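Local coordinates for glycosyl transferase, group 1 family protein (Staphylococcus aureus, PDB 4WAD) that is a glycosyltransferase of the GT-B class, holding uridine-diphosphate-N-acetylglucosamine in the cleft between its two Rossmann-like domains, at residues A[247-252]-A[280-285]; A[253-258]-A[266-271]; A[259-264]-A[405-410]. All coordinates share one frame; numbering follows the deposited sequence.

In the fold
A Rossmann-like domain changes its chemistry from sheet to cleft. Contacts 1 and 2 lie within one beta-alpha-beta unit, and contact 3 leads from its loop to residues 405-410. Contact 1 is buried and joins the unit's two neighbouring parallel strands through backbone bonds, apolar side chains and an asparagine side chain. Contact 2, partly buried, is nested within that unit: the loop leaving strand 248-252 folds onto the start of helix 269-276, with a lysine ammonium gathering carbonyls and imidazoles clustering beside a phenylalanine. It adjoins contact 1, where Ile253 N probably bonds to Ile285 O. Contact 3 lies at the surface, resting on an aromatic pair and one hydrogen bond. Contacts 2 and 3 both touch uridine-diphosphate-N-acetylglucosamine.

Contact 1: A[247-252]-A[280-285]; sequences AQKYGV and KINGVI
Ile281 sets its CB 3.6 Å from Lys249 O, and with CG1 lodged between its own backbone N and carbonyl carbon (chi1 60°) it sends CD1 on toward the backbone of Gly251, where no side chain stands in the way. Asn282 then takes Lys249 from both ends. Its backbone N donates to Lys249 O at 3.0 Å, lying in the carbonyl plane, while its side-chain OD1 accepts from Lys249 N at 2.7 Å, the donor standing above the plane of the amide carbonyl. Asn282 CB meanwhile rests over one face of the Tyr250 ring, 3.8 Å from its centroid; Gln248 OE1 lies in plane at the edge of that ring, close to Tyr250 OH. Gly283, with a positive phi of 117°, turns the chain into the strand. Val284 follows, its CG1 3.3 Å from Gly251 O. At Ile285 the strands pair in parallel: Ile285 N bonds to Gly251 O at 2.7 Å, and Ile285 CD1 meets Tyr250 CD1 at 3.6 Å. In this Rossmann-like beta-alpha-beta unit the side-chain amide of Asn282 thus appears to take the place of a main-chain carbonyl, satisfying the buried N-H of Lys249 before the second strand begins.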
loop_
_atom_site.group_PDB
_atom_site.type_symbol
_atom_site.label_atom_id
_atom_site.label_comp_id
_atom_site.label_asym_id
_atom_site.label_seq_id
_atom_site.Cartn_x
_atom_site.Cartn_y
_atom_site.Cartn_z
ATOM N N ALA A 247 -16.108 35.294 32.059
ATOM C CA ALA A 247 -17.221 34.695 31.320
ATOM C C ALA A 247 -17.750 33.425 31.986
ATOM O O ALA A 247 -16.991 32.677 32.604
ATOM C CB ALA A 247 -16.798 34.396 29.894
ATOM N N GLN A 248 -19.051 33.182 31.848
ATOM C CA GLN A 248 -19.683 32.027 32.477
ATOM C C GLN A 248 -19.765 30.838 31.527
ATOM O O GLN A 248 -19.959 31.005 30.323
ATOM C CB GLN A 248 -21.086 32.385 32.978
ATOM C CG GLN A 248 -21.145 33.620 33.865
ATOM C CD GLN A 248 -22.549 33.922 34.354
ATOM O OE1 GLN A 248 -23.289 33.024 34.755
ATOM N NE2 GLN A 248 -22.924 35.194 34.317
ATOM N N LYS A 249 -19.622 29.637 32.079
ATOM C CA LYS A 249 -19.702 28.414 31.289
ATOM C C LYS A 249 -20.725 27.455 31.889
ATOM O O LYS A 249 -20.618 27.074 33.054
ATOM C CB LYS A 249 -18.328 27.738 31.201
ATOM C CG LYS A 249 -17.197 28.674 30.805
ATOM C CD LYS A 249 -15.888 27.920 30.642
ATOM C CE LYS A 249 -14.760 28.862 30.265
ATOM N NZ LYS A 249 -13.536 28.109 29.870
ATOM N N TYR A 250 -21.716 27.071 31.093
ATOM C CA TYR A 250 -22.748 26.156 31.562
ATOM C C TYR A 250 -22.874 24.958 30.627
ATOM O O TYR A 250 -23.238 25.108 29.459
ATOM C CB TYR A 250 -24.094 26.885 31.692
ATOM C CG TYR A 250 -24.104 27.960 32.759
ATOM C CD1 TYR A 250 -24.293 27.635 34.095
ATOM C CD2 TYR A 250 -23.929 29.297 32.429
ATOM C CE1 TYR A 250 -24.303 28.613 35.075
ATOM C CE2 TYR A 250 -23.938 30.280 33.402
ATOM C CZ TYR A 250 -24.124 29.933 34.723
ATOM O OH TYR A 250 -24.133 30.909 35.691
ATOM N N GLY A 251 -22.558 23.770 31.136
ATOM C CA GLY A 251 -22.711 22.557 30.356
ATOM C C GLY A 251 -24.090 21.958 30.544
ATOM O O GLY A 251 -24.496 21.660 31.667
ATOM N N VAL A 252 -24.814 21.782 29.444
ATOM C CA VAL A 252 -26.157 21.223 29.504
ATOM C C VAL A 252 -26.170 19.784 28.995
ATOM O O VAL A 252 -26.045 19.537 27.793
ATOM C CB VAL A 252 -27.150 22.073 28.691
ATOM C CG1 VAL A 252 -28.516 21.409 28.655
ATOM C CG2 VAL A 252 -27.255 23.462 29.285
ATOM N N LYS A 280 -15.548 23.188 38.382
ATOM C CA LYS A 280 -14.581 24.081 37.746
ATOM C C LYS A 280 -15.253 25.085 36.808
ATOM O O LYS A 280 -14.699 26.149 36.538
ATOM C CB LYS A 280 -13.521 23.271 36.994
ATOM C CG LYS A 280 -13.312 21.878 37.562
ATOM C CD LYS A 280 -12.043 21.235 37.027
ATOM C CE LYS A 280 -11.468 20.267 38.052
ATOM N NZ LYS A 280 -10.004 20.461 38.229
ATOM N N ILE A 281 -16.446 24.749 36.324
ATOM C CA ILE A 281 -17.248 25.696 35.549
ATOM C C ILE A 281 -18.384 26.242 36.409
ATOM O O ILE A 281 -18.406 26.030 37.623
ATOM C CB ILE A 281 -17.832 25.065 34.262
ATOM C CG1 ILE A 281 -18.746 23.886 34.587
ATOM C CG2 ILE A 281 -16.715 24.629 33.329
ATOM C CD1 ILE A 281 -19.477 23.338 33.367
ATOM N N ASN A 282 -19.331 26.929 35.779
ATOM C CA ASN A 282 -20.404 27.589 36.512
ATOM C C ASN A 282 -21.591 26.667 36.780
ATOM O O ASN A 282 -22.650 27.122 37.214
ATOM C CB ASN A 282 -20.867 28.838 35.751
ATOM C CG ASN A 282 -19.745 29.834 35.524
ATOM O OD1 ASN A 282 -18.906 29.648 34.642
ATOM N ND2 ASN A 282 -19.727 30.900 36.316
ATOM N N GLY A 283 -21.407 25.376 36.522
ATOM C CA GLY A 283 -22.419 24.384 36.839
ATOM C C GLY A 283 -22.984 23.646 35.641
ATOM O O GLY A 283 -23.247 24.240 34.593
ATOM N N VAL A 284 -23.175 22.338 35.803
ATOM C CA VAL A 284 -23.791 21.511 34.774
ATOM C C VAL A 284 -25.308 21.548 34.939
ATOM O O VAL A 284 -25.811 21.546 36.062
ATOM C CB VAL A 284 -23.285 20.056 34.843
ATOM C CG1 VAL A 284 -23.921 19.211 33.751
ATOM C CG2 VAL A 284 -21.775 20.020 34.719
ATOM N N ILE A 285 -26.036 21.599 33.828
ATOM C CA ILE A 285 -27.492 21.683 33.891
ATOM C C ILE A 285 -28.138 20.424 33.315
ATOM O O ILE A 285 -27.892 20.063 32.162
ATOM C CB ILE A 285 -28.025 22.931 33.139
ATOM C CG1 ILE A 285 -27.862 24.192 33.991
ATOM C CG2 ILE A 285 -29.494 22.772 32.792
ATOM C CD1 ILE A 285 -26.461 24.750 34.020
#

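Contact 2: A[253-258]-A[266-271]; sequences IHVNHH and AFKKSE. With UD1 (uridine-diphosphate-N-acetylglucosamine), chain B.
The rings of His257 and Phe267 lie side by side and nearly parallel, their planes 14° apart, yet slid so far that they barely overlap, with centroids 5.7 Å apart. His257 O sits in plane at the edge of the Phe267 ring. One face of the His257 ring receives CD2 of His258, and His257 CE1 in turn lies over a face of the His258 ring; Gln298 binds NE2 of both histidines. These groups belong to the first loop of a beta-alpha-beta crossover in a Rossmann-like domain, where the chain after strand 248-252 folds back on the start of helix 269-276. A third imidazole, that of His254, turns its edge to the acetyl group of uridine-diphosphate-N-acetylglucosamine, ND1 being 3.2 Å from C8'.

Lys268 ties the loop together. Its extended chain bends at the last torsion (chi4 63°), bringing NZ into hydrogen bonds with Asn256 O and, at 3.1 Å, with His258 O, the latter met from above the carbonyl plane. One ammonium thus holds two carbonyls, and it has a further weak bond to Asn260 OD1. Deeper in, the CG methylene of Glu271 packs against CG2 of both Ile253 and Val255, while Ser270 OG donates to Glu271 OE2 from above the carboxylate plane. The two methyls of Val255 divide their work: CG2 lies 3.4 Å from Glu271 OE1, and CG1 lies 3.2 Å from O4' of the ligand.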
loop_
_atom_site.group_PDB
_atom_site.type_symbol
_atom_site.label_atom_id
_atom_site.label_comp_id
_atom_site.label_asym_id
_atom_site.label_seq_id
_atom_site.Cartn_x
_atom_site.Cartn_y
_atom_site.Cartn_z
ATOM N N ILE A 253 -26.310 18.839 29.921
ATOM C CA ILE A 253 -26.422 17.427 29.569
ATOM C C ILE A 253 -27.861 17.114 29.183
ATOM O O ILE A 253 -28.788 17.400 29.939
ATOM C CB ILE A 253 -25.981 16.509 30.727
ATOM C CG1 ILE A 253 -24.519 16.776 31.086
ATOM C CG2 ILE A 253 -26.169 15.042 30.359
ATOM C CD1 ILE A 253 -24.001 15.922 32.225
ATOM N N HIS A 254 -28.043 16.531 28.004
ATOM C CA HIS A 254 -29.379 16.274 27.487
ATOM C C HIS A 254 -29.831 14.838 27.728
ATOM O O HIS A 254 -31.027 14.562 27.756
ATOM C CB HIS A 254 -29.436 16.596 25.990
ATOM C CG HIS A 254 -29.425 18.064 25.686
ATOM N ND1 HIS A 254 -30.419 18.679 24.957
ATOM C CD2 HIS A 254 -28.542 19.037 26.011
ATOM C CE1 HIS A 254 -30.152 19.967 24.848
ATOM N NE2 HIS A 254 -29.017 20.211 25.478
ATOM N N VAL A 255 -28.881 13.929 27.915
ATOM C CA VAL A 255 -29.198 12.503 27.954
ATOM C C VAL A 255 -28.972 11.860 29.319
ATOM O O VAL A 255 -28.515 12.509 30.262
ATOM C CB VAL A 255 -28.366 11.734 26.913
ATOM C CG1 VAL A 255 -28.616 12.295 25.523
ATOM C CG2 VAL A 255 -26.886 11.814 27.258
ATOM N N ASN A 256 -29.304 10.575 29.415
ATOM C CA ASN A 256 -29.007 9.790 30.604
ATOM C C ASN A 256 -27.504 9.573 30.702
ATOM O O ASN A 256 -26.869 9.149 29.734
ATOM C CB ASN A 256 -29.742 8.446 30.564
ATOM C CG ASN A 256 -29.746 7.727 31.908
ATOM O OD1 ASN A 256 -28.853 7.913 32.737
ATOM N ND2 ASN A 256 -30.757 6.893 32.123
ATOM N N HIS A 257 -26.938 9.865 31.868
ATOM C CA HIS A 257 -25.509 9.679 32.089
ATOM C C HIS A 257 -25.188 8.237 32.466
ATOM O O HIS A 257 -24.159 7.963 33.077
ATOM C CB HIS A 257 -25.000 10.629 33.177
ATOM C CG HIS A 257 -25.511 10.311 34.550
ATOM N ND1 HIS A 257 -26.849 10.142 34.825
ATOM C CD2 HIS A 257 -24.859 10.140 35.724
ATOM C CE1 HIS A 257 -27.001 9.876 36.112
ATOM N NE2 HIS A 257 -25.810 9.868 36.679
ATOM N N HIS A 258 -26.078 7.320 32.106
ATOM C CA HIS A 258 -25.852 5.901 32.350
ATOM C C HIS A 258 -25.552 5.186 31.041
ATOM O O HIS A 258 -26.224 5.423 30.035
ATOM C CB HIS A 258 -27.065 5.271 33.034
ATOM C CG HIS A 258 -27.220 5.661 34.470
ATOM N ND1 HIS A 258 -28.433 6.017 35.019
ATOM C CD2 HIS A 258 -26.316 5.740 35.476
ATOM C CE1 HIS A 258 -28.269 6.305 36.296
ATOM N NE2 HIS A 258 -26.993 6.143 36.600
ATOM N N ALA A 266 -21.834 1.788 35.371
ATOM C CA ALA A 266 -20.909 2.615 34.610
ATOM C C ALA A 266 -21.658 3.702 33.849
ATOM O O ALA A 266 -22.836 3.549 33.521
ATOM C CB ALA A 266 -20.097 1.759 33.653
ATOM N N PHE A 267 -20.962 4.796 33.564
ATOM C CA PHE A 267 -21.571 5.947 32.914
ATOM C C PHE A 267 -21.086 6.088 31.480
ATOM O O PHE A 267 -20.206 5.348 31.043
ATOM C CB PHE A 267 -21.253 7.224 33.695
ATOM C CG PHE A 267 -21.346 7.061 35.182
ATOM C CD1 PHE A 267 -22.566 7.166 35.831
ATOM C CD2 PHE A 267 -20.209 6.803 35.933
ATOM C CE1 PHE A 267 -22.651 7.014 37.204
ATOM C CE2 PHE A 267 -20.286 6.649 37.305
ATOM C CZ PHE A 267 -21.509 6.756 37.940
ATOM N N LYS A 268 -21.661 7.039 30.748
ATOM C CA LYS A 268 -21.111 7.421 29.454
ATOM C C LYS A 268 -19.770 8.106 29.691
ATOM O O LYS A 268 -19.615 8.853 30.658
ATOM C CB LYS A 268 -22.068 8.341 28.686
ATOM C CG LYS A 268 -23.370 7.674 28.256
ATOM C CD LYS A 268 -24.131 8.523 27.242
ATOM C CE LYS A 268 -25.392 7.816 26.764
ATOM N NZ LYS A 268 -26.358 7.599 27.872
ATOM N N LYS A 269 -18.805 7.844 28.816
ATOM C CA LYS A 269 -17.451 8.353 29.000
ATOM C C LYS A 269 -17.391 9.878 28.958
ATOM O O LYS A 269 -16.770 10.503 29.816
ATOM C CB LYS A 269 -16.521 7.753 27.943
ATOM C CG LYS A 269 -16.355 6.246 28.071
ATOM C CD LYS A 269 -15.471 5.682 26.972
ATOM C CE LYS A 269 -15.271 4.185 27.150
ATOM N NZ LYS A 269 -14.418 3.611 26.074
ATOM N N SER A 270 -18.047 10.476 27.968
ATOM C CA SER A 270 -18.042 11.929 27.818
ATOM C C SER A 270 -18.938 12.616 28.846
ATOM O O SER A 270 -18.516 13.567 29.506
ATOM C CB SER A 270 -18.469 12.322 26.400
ATOM O OG SER A 270 -19.631 11.624 26.003
ATOM N N GLU A 271 -20.168 12.126 28.981
ATOM C CA GLU A 271 -21.140 12.706 29.907
ATOM C C GLU A 271 -20.685 12.668 31.365
ATOM O O GLU A 271 -21.260 13.351 32.211
ATOM C CB GLU A 271 -22.491 11.992 29.777
ATOM C CG GLU A 271 -23.391 12.539 28.676
ATOM C CD GLU A 271 -23.016 12.029 27.298
ATOM O OE1 GLU A 271 -23.657 12.451 26.314
ATOM O OE2 GLU A 271 -22.085 11.204 27.198
HETATM C "C1'" UD1 B . -33.538 13.280 22.854
HETATM C "C2'" UD1 B . -33.368 14.040 24.176
HETATM C "C3'" UD1 B . -32.313 13.410 25.073
HETATM C "C4'" UD1 B . -32.542 11.913 25.183
HETATM C "C5'" UD1 B . -32.457 11.318 23.787
HETATM C "C6'" UD1 B . -32.531 9.795 23.840
HETATM C "C7'" UD1 B . -33.422 16.388 24.865
HETATM C "C8'" UD1 B . -33.405 17.814 24.402
HETATM N "N2'" UD1 B . -33.085 15.457 23.967
HETATM O "O1'" UD1 B . -32.557 13.654 21.889
HETATM O "O3'" UD1 B . -32.453 13.998 26.362
HETATM O "O4'" UD1 B . -31.585 11.315 26.066
HETATM O "O5'" UD1 B . -33.545 11.848 23.026
HETATM O "O6'" UD1 B . -33.120 9.277 22.641
HETATM O "O7'" UD1 B . -33.740 16.105 26.007
HETATM N N1 UD1 B . -38.113 14.261 14.259
HETATM C C2 UD1 B . -38.608 14.976 13.144
HETATM N N3 UD1 B . -39.124 14.323 12.096
HETATM C C4 UD1 B . -39.183 12.987 12.084
HETATM C C5 UD1 B . -38.703 12.260 13.171
HETATM C C6 UD1 B . -38.163 12.923 14.267
HETATM O O2 UD1 B . -38.561 16.225 13.131
HETATM O O4 UD1 B . -39.668 12.391 11.097
HETATM C C1B UD1 B . -37.548 14.975 15.407
HETATM C C2B UD1 B . -38.642 15.546 16.293
HETATM O "O2'" UD1 B . -38.887 16.919 15.974
HETATM C C3B UD1 B . -38.108 15.410 17.706
HETATM C C4B UD1 B . -37.006 14.369 17.617
HETATM O O4B UD1 B . -36.803 14.076 16.233
HETATM O O3B UD1 B . -37.547 16.648 18.154
HETATM C C5B UD1 B . -37.417 13.105 18.353
HETATM O O5B UD1 B . -36.936 13.149 19.692
HETATM P PA UD1 B . -35.547 12.425 20.059
HETATM O O1A UD1 B . -35.769 11.686 21.356
HETATM O O2A UD1 B . -35.097 11.671 18.832
HETATM O O3A UD1 B . -34.525 13.653 20.301
HETATM P PB UD1 B . -32.920 13.466 20.333
HETATM O O1B UD1 B . -32.580 12.049 19.942
HETATM O O2B UD1 B . -32.297 14.614 19.580
#

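Contact 3: A[259-264]-A[405-410]; sequences ENFDDT and SQYEGQ. With UD1 (uridine-diphosphate-N-acetylglucosamine), chain B.
Tyr407 reaches across to the turn at Phe261 and does nearly all the work of this surface contact. Its CG stands anti to its own carbonyl carbon (chi1 -46°), which points the phenol at the turn, and OH accepts a hydrogen bond from Phe261 N, 2.6 Å away. Its CE2 edge points at the middle of the Phe261 ring, 4.0 Å above the plane, in a T-shaped pair whose planes stand 84° apart. The faces of the phenol are occupied too: Asn260 lays CA and OD1 over one, and CB of the neighbouring Gln406 covers the other.

Phe261 holds the third position of a type II turn from Glu259 to Asp262, where its positive phi of 59° is normal; its side chain swings toward Gln406, whose extended chain brings OE1 to 3.6 Å from Phe261 CE1. Behind the tyrosine, Ser405 OG donates to Tyr407 O. The next residue, Glu408, folds its chain at chi2, and its carboxylate lies beside the sugar of uridine-diphosphate-N-acetylglucosamine, with CD 3.9 Å from C6', while Gly409 N comes within 3.1 Å of the ligand's O4'. Loops of two domains meeting beside a bound nucleotide sugar mark the interdomain cleft of the GT-B fold, and the sequence at Glu408 is consistent with the start of the EX7E motif of group 1 glycosyltransferases.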
loop_
_atom_site.group_PDB
_atom_site.type_symbol
_atom_site.label_atom_id
_atom_site.label_comp_id
_atom_site.label_asym_id
_atom_site.label_seq_id
_atom_site.Cartn_x
_atom_site.Cartn_y
_atom_site.Cartn_z
ATOM N N GLU A 259 -24.540 4.323 31.057
ATOM C CA GLU A 259 -24.165 3.554 29.874
ATOM C C GLU A 259 -25.344 2.739 29.370
ATOM O O GLU A 259 -26.063 2.127 30.160
ATOM C CB GLU A 259 -22.984 2.625 30.173
ATOM C CG GLU A 259 -21.684 2.993 29.471
ATOM C CD GLU A 259 -21.870 3.350 28.009
ATOM O OE1 GLU A 259 -22.641 2.659 27.309
ATOM O OE2 GLU A 259 -21.237 4.329 27.558
ATOM N N ASN A 260 -25.546 2.740 28.056
ATOM C CA ASN A 260 -26.665 2.018 27.465
ATOM C C ASN A 260 -26.498 0.505 27.602
ATOM O O ASN A 260 -25.468 -0.050 27.217
ATOM C CB ASN A 260 -26.829 2.398 25.991
ATOM C CG ASN A 260 -27.075 3.882 25.794
ATOM O OD1 ASN A 260 -27.378 4.605 26.743
ATOM N ND2 ASN A 260 -26.949 4.344 24.554
ATOM N N PHE A 261 -27.516 -0.143 28.166
ATOM C CA PHE A 261 -27.565 -1.597 28.310
ATOM C C PHE A 261 -26.401 -2.154 29.134
ATOM O O PHE A 261 -25.885 -3.238 28.850
ATOM C CB PHE A 261 -27.605 -2.256 26.929
ATOM C CG PHE A 261 -28.554 -1.587 25.974
ATOM C CD1 PHE A 261 -29.920 -1.788 26.079
ATOM C CD2 PHE A 261 -28.078 -0.743 24.981
ATOM C CE1 PHE A 261 -30.794 -1.169 25.206
ATOM C CE2 PHE A 261 -28.946 -0.117 24.106
ATOM C CZ PHE A 261 -30.307 -0.331 24.218
ATOM N N ASP A 262 -26.003 -1.413 30.165
ATOM C CA ASP A 262 -24.975 -1.872 31.092
ATOM C C ASP A 262 -25.469 -1.798 32.533
ATOM O O ASP A 262 -25.855 -0.732 33.015
ATOM C CB ASP A 262 -23.694 -1.053 30.937
ATOM C CG ASP A 262 -22.595 -1.513 31.876
ATOM O OD1 ASP A 262 -22.562 -2.716 32.210
ATOM O OD2 ASP A 262 -21.766 -0.672 32.279
ATOM N N ASP A 263 -25.447 -2.942 33.213
ATOM C CA ASP A 263 -25.918 -3.039 34.590
ATOM C C ASP A 263 -24.760 -2.951 35.584
ATOM O O ASP A 263 -24.902 -3.320 36.750
ATOM C CB ASP A 263 -26.684 -4.350 34.799
ATOM C CG ASP A 263 -27.953 -4.430 33.969
ATOM O OD1 ASP A 263 -27.965 -3.895 32.839
ATOM O OD2 ASP A 263 -28.937 -5.039 34.442
ATOM N N THR A 264 -23.615 -2.462 35.115
ATOM C CA THR A 264 -22.410 -2.390 35.937
ATOM C C THR A 264 -22.477 -1.233 36.928
ATOM O O THR A 264 -21.965 -1.320 38.046
ATOM C CB THR A 264 -21.148 -2.228 35.063
ATOM O OG1 THR A 264 -21.114 -3.264 34.073
ATOM C CG2 THR A 264 -19.882 -2.299 35.907
ATOM N N SER A 405 -38.406 3.749 25.332
ATOM C CA SER A 405 -36.963 3.890 25.483
ATOM C C SER A 405 -36.570 3.332 26.838
ATOM O O SER A 405 -37.418 3.169 27.711
ATOM C CB SER A 405 -36.528 5.356 25.362
ATOM O OG SER A 405 -35.167 5.517 25.715
ATOM N N GLN A 406 -35.292 3.022 27.010
ATOM C CA GLN A 406 -34.782 2.691 28.332
ATOM C C GLN A 406 -33.923 3.844 28.823
ATOM O O GLN A 406 -33.486 3.861 29.972
ATOM C CB GLN A 406 -33.981 1.385 28.320
ATOM C CG GLN A 406 -34.828 0.123 28.417
ATOM C CD GLN A 406 -33.992 -1.135 28.595
ATOM O OE1 GLN A 406 -32.842 -1.199 28.157
ATOM N NE2 GLN A 406 -34.569 -2.142 29.239
ATOM N N TYR A 407 -33.689 4.812 27.939
ATOM C CA TYR A 407 -32.834 5.951 28.251
ATOM C C TYR A 407 -33.328 7.232 27.580
ATOM O O TYR A 407 -33.419 7.304 26.353
ATOM C CB TYR A 407 -31.388 5.656 27.831
ATOM C CG TYR A 407 -30.915 4.281 28.247
ATOM C CD1 TYR A 407 -30.430 4.052 29.526
ATOM C CD2 TYR A 407 -30.974 3.208 27.365
ATOM C CE1 TYR A 407 -30.009 2.798 29.914
ATOM C CE2 TYR A 407 -30.554 1.949 27.744
ATOM C CZ TYR A 407 -30.073 1.752 29.020
ATOM O OH TYR A 407 -29.653 0.502 29.405
ATOM N N GLU A 408 -33.647 8.239 28.392
ATOM C CA GLU A 408 -34.077 9.547 27.894
ATOM C C GLU A 408 -33.633 10.668 28.830
ATOM O O GLU A 408 -33.296 10.419 29.987
ATOM C CB GLU A 408 -35.601 9.597 27.730
ATOM C CG GLU A 408 -36.145 8.852 26.521
ATOM C CD GLU A 408 -36.192 9.716 25.276
ATOM O OE1 GLU A 408 -36.072 10.952 25.403
ATOM O OE2 GLU A 408 -36.354 9.158 24.171
ATOM N N GLY A 409 -33.630 11.897 28.323
ATOM C CA GLY A 409 -33.412 13.065 29.160
ATOM C C GLY A 409 -34.757 13.503 29.703
ATOM O O GLY A 409 -34.916 13.712 30.906
ATOM N N GLN A 410 -35.721 13.656 28.796
ATOM C CA GLN A 410 -37.136 13.657 29.164
ATOM C C GLN A 410 -38.029 13.307 27.966
ATOM O O GLN A 410 -37.882 12.225 27.394
ATOM C CB GLN A 410 -37.549 14.987 29.810
ATOM C CG GLN A 410 -36.983 16.255 29.209
ATOM C CD GLN A 410 -37.321 17.473 30.054
ATOM O OE1 GLN A 410 -36.904 17.575 31.208
ATOM N NE2 GLN A 410 -38.088 18.395 29.488
HETATM C "C1'" UD1 B . -33.538 13.280 22.854
HETATM C "C2'" UD1 B . -33.368 14.040 24.176
HETATM C "C3'" UD1 B . -32.313 13.410 25.073
HETATM C "C4'" UD1 B . -32.542 11.913 25.183
HETATM C "C5'" UD1 B . -32.457 11.318 23.787
HETATM C "C6'" UD1 B . -32.531 9.795 23.840
HETATM C "C7'" UD1 B . -33.422 16.388 24.865
HETATM C "C8'" UD1 B . -33.405 17.814 24.402
HETATM N "N2'" UD1 B . -33.085 15.457 23.967
HETATM O "O1'" UD1 B . -32.557 13.654 21.889
HETATM O "O3'" UD1 B . -32.453 13.998 26.362
HETATM O "O4'" UD1 B . -31.585 11.315 26.066
HETATM O "O5'" UD1 B . -33.545 11.848 23.026
HETATM O "O6'" UD1 B . -33.120 9.277 22.641
HETATM O "O7'" UD1 B . -33.740 16.105 26.007
HETATM N N1 UD1 B . -38.113 14.261 14.259
HETATM C C2 UD1 B . -38.608 14.976 13.144
HETATM N N3 UD1 B . -39.124 14.323 12.096
HETATM C C4 UD1 B . -39.183 12.987 12.084
HETATM C C5 UD1 B . -38.703 12.260 13.171
HETATM C C6 UD1 B . -38.163 12.923 14.267
HETATM O O2 UD1 B . -38.561 16.225 13.131
HETATM O O4 UD1 B . -39.668 12.391 11.097
HETATM C C1B UD1 B . -37.548 14.975 15.407
HETATM C C2B UD1 B . -38.642 15.546 16.293
HETATM O "O2'" UD1 B . -38.887 16.919 15.974
HETATM C C3B UD1 B . -38.108 15.410 17.706
HETATM C C4B UD1 B . -37.006 14.369 17.617
HETATM O O4B UD1 B . -36.803 14.076 16.233
HETATM O O3B UD1 B . -37.547 16.648 18.154
HETATM C C5B UD1 B . -37.417 13.105 18.353
HETATM O O5B UD1 B . -36.936 13.149 19.692
HETATM P PA UD1 B . -35.547 12.425 20.059
HETATM O O1A UD1 B . -35.769 11.686 21.356
HETATM O O2A UD1 B . -35.097 11.671 18.832
HETATM O O3A UD1 B . -34.525 13.653 20.301
HETATM P PB UD1 B . -32.920 13.466 20.333
HETATM O O1B UD1 B . -32.580 12.049 19.942
HETATM O O2B UD1 B . -32.297 14.614 19.580
#